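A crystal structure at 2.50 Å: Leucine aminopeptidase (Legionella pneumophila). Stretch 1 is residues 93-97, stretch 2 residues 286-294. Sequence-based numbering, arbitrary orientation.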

# COMPACT_ATOMS: atom_id res chain seq x y z
N PRO A 93 -7.21 -2.30 -23.67
CA PRO A 93 -5.84 -2.72 -23.97
C PRO A 93 -5.42 -3.95 -23.17
O PRO A 93 -4.58 -4.72 -23.65
CB PRO A 93 -5.01 -1.50 -23.58
CG PRO A 93 -5.78 -0.90 -22.42
CD PRO A 93 -7.25 -1.20 -22.68
N TYR A 94 -5.99 -4.13 -21.98
CA TYR A 94 -5.80 -5.38 -21.22
C TYR A 94 -6.94 -6.38 -21.47
O TYR A 94 -8.12 -6.06 -21.30
CB TYR A 94 -5.74 -5.10 -19.72
CG TYR A 94 -4.60 -4.26 -19.24
CD1 TYR A 94 -3.42 -4.83 -18.75
CD2 TYR A 94 -4.71 -2.87 -19.26
CE1 TYR A 94 -2.38 -4.02 -18.29
CE2 TYR A 94 -3.68 -2.06 -18.82
CZ TYR A 94 -2.52 -2.63 -18.34
OH TYR A 94 -1.52 -1.78 -17.90
N PRO A 95 -6.57 -7.60 -21.86
CA PRO A 95 -7.50 -8.69 -22.14
C PRO A 95 -8.19 -9.18 -20.88
O PRO A 95 -7.55 -9.14 -19.82
CB PRO A 95 -6.60 -9.81 -22.69
CG PRO A 95 -5.32 -9.16 -23.02
CD PRO A 95 -5.18 -7.94 -22.19
N ILE A 96 -9.47 -9.52 -20.97
CA ILE A 96 -10.18 -10.25 -19.92
C ILE A 96 -10.82 -11.55 -20.49
O ILE A 96 -11.88 -11.51 -21.10
CB ILE A 96 -11.23 -9.34 -19.28
CG1 ILE A 96 -10.55 -8.14 -18.63
CG2 ILE A 96 -12.00 -10.08 -18.21
CD1 ILE A 96 -11.52 -7.12 -18.06
N ASN A 97 -10.18 -12.70 -20.31
CA ASN A 97 -10.49 -13.89 -21.13
C ASN A 97 -10.40 -15.23 -20.38
O ASN A 97 -10.22 -16.29 -20.99
CB ASN A 97 -9.55 -13.87 -22.35
CG ASN A 97 -8.12 -13.65 -21.95
OD1 ASN A 97 -7.80 -13.49 -20.76
ND2 ASN A 97 -7.25 -13.54 -22.93
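Stretch 2, residues 286-294: VDKGLTEFT

Two aromatic side chains make the centre of this contact. Phe293, on the first turns of a helix, points its CA-to-CB bond toward the extended segment, and Tyr94 points its own back. Their CA atoms are the nearest pair across the two stretches, 6.4 Å apart, and the approach is tight: Tyr94 CB lies 3.3 Å from Phe293 CD1. The two rings meet obliquely, with centroids 5.0 Å apart and planes at 33°. Tyr94 takes the m rotamer and Phe293 the t rotamer. The two chains run in roughly the same direction, from Pro93 to Asn97 and from Lys288 to Thr294.

From there the Phe293 ring reaches along stretch 1 in the direction of Ile96. Its CE1 atom is 3.9 Å from Ile96 CG1, so the isoleucine, in the m,t rotamer, adds an aliphatic patch beside the aromatic pair. Pro95, between Tyr94 and Ile96, directs its CA-to-CB bond away and offers its backbone instead, Pro95 O standing 3.9 Å from Phe293 CE1. This alternation of toward, away, toward at Tyr94, Pro95 and Ile96 suits their extended backbone, although stretch 1 forms no regular strand.

The Tyr94 ring extends the other way, toward the beginning of the helix. One turn before Phe293, Gly289 has no side chain, and its backbone comes close to the ring: Gly289 O is 3.6 Å from Tyr94 CE2. That oxygen also accepts the helical hydrogen bond from Phe293 N, at 3.1 Å, so the carbonyl touching one ring helps hold the residue that carries the other. A CB modelled on Gly289 would stand 3.9 Å from Tyr94 CE2, but would clash with Asp287 OD1 at 3.0 Å; the tight spot is within the helix start itself. Leu290 starts with its CA-to-CB bond away from stretch 1, yet its end comes nearer, placing CD1 4.0 Å from Tyr94 CZ.

At the polar edge, the helix begins at Lys288, with Asp287 as its N-cap. Asp287 OD1 accepts from Leu290 N at 2.7 Å, a capping bond with an N-H...acceptor angle of 160°, while Thr291 OG1 donates to Asp287 O at 2.6 Å. Tyr94 OH comes only to 4.1 Å from Asp287 OD1, and no hydrogen bond crosses between the stretches. The rule to read here is a division of tasks: the helix start supplies its own polar bonds, and the 301 Å² buried between the stretches, both sides summed, rests chiefly on Tyr94 and Phe293.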

# COMPACT_ATOMS: atom_id res chain seq x y z
N VAL A 286 -1.94 7.33 -10.37
CA VAL A 286 -2.15 5.93 -10.76
C VAL A 286 -2.07 5.86 -12.27
O VAL A 286 -2.10 6.89 -12.93
CB VAL A 286 -3.51 5.37 -10.30
CG1 VAL A 286 -3.55 5.21 -8.78
CG2 VAL A 286 -4.65 6.28 -10.76
N ASP A 287 -1.93 4.66 -12.81
CA ASP A 287 -1.97 4.44 -14.26
C ASP A 287 -3.42 4.41 -14.72
O ASP A 287 -4.21 3.63 -14.19
CB ASP A 287 -1.30 3.13 -14.64
CG ASP A 287 -1.14 2.95 -16.14
OD1 ASP A 287 -1.85 2.11 -16.74
OD2 ASP A 287 -0.30 3.66 -16.72
N LYS A 288 -3.76 5.24 -15.70
CA LYS A 288 -5.13 5.29 -16.18
C LYS A 288 -5.51 4.01 -16.89
O LYS A 288 -6.59 3.49 -16.66
CB LYS A 288 -5.32 6.49 -17.13
CG LYS A 288 -6.74 6.73 -17.70
CD LYS A 288 -7.79 7.04 -16.64
CE LYS A 288 -9.18 7.31 -17.25
NZ LYS A 288 -9.27 8.59 -18.06
N GLY A 289 -4.58 3.43 -17.64
CA GLY A 289 -4.79 2.14 -18.28
C GLY A 289 -5.09 1.00 -17.31
O GLY A 289 -6.08 0.31 -17.44
N LEU A 290 -4.22 0.83 -16.32
CA LEU A 290 -4.41 -0.18 -15.28
C LEU A 290 -5.71 0.08 -14.50
O LEU A 290 -6.38 -0.86 -14.05
CB LEU A 290 -3.21 -0.20 -14.33
CG LEU A 290 -2.97 -1.46 -13.49
CD1 LEU A 290 -2.92 -2.69 -14.38
CD2 LEU A 290 -1.68 -1.35 -12.66
N THR A 291 -6.05 1.35 -14.32
CA THR A 291 -7.27 1.73 -13.61
C THR A 291 -8.55 1.42 -14.39
O THR A 291 -9.52 0.93 -13.82
CB THR A 291 -7.25 3.22 -13.22
OG1 THR A 291 -6.11 3.46 -12.37
CG2 THR A 291 -8.52 3.63 -12.48
N GLU A 292 -8.54 1.65 -15.71
CA GLU A 292 -9.71 1.26 -16.49
C GLU A 292 -9.88 -0.25 -16.43
O GLU A 292 -10.99 -0.75 -16.33
CB GLU A 292 -9.63 1.74 -17.96
CG GLU A 292 -9.10 3.15 -18.17
CD GLU A 292 -8.78 3.49 -19.64
OE1 GLU A 292 -8.79 2.57 -20.50
OE2 GLU A 292 -8.53 4.68 -19.94
N PHE A 293 -8.75 -0.97 -16.46
CA PHE A 293 -8.74 -2.42 -16.33
C PHE A 293 -9.40 -2.87 -15.02
O PHE A 293 -10.27 -3.74 -15.02
CB PHE A 293 -7.29 -2.92 -16.40
CG PHE A 293 -7.11 -4.40 -16.14
CD1 PHE A 293 -7.64 -5.35 -17.00
CD2 PHE A 293 -6.37 -4.84 -15.06
CE1 PHE A 293 -7.44 -6.70 -16.79
CE2 PHE A 293 -6.16 -6.20 -14.83
CZ PHE A 293 -6.70 -7.13 -15.69
N THR A 294 -9.01 -2.25 -13.91
CA THR A 294 -9.59 -2.57 -12.60
C THR A 294 -11.10 -2.33 -12.60
O THR A 294 -11.88 -3.15 -12.11
CB THR A 294 -8.90 -1.77 -11.48
OG1 THR A 294 -7.48 -1.95 -11.55
CG2 THR A 294 -9.39 -2.22 -10.10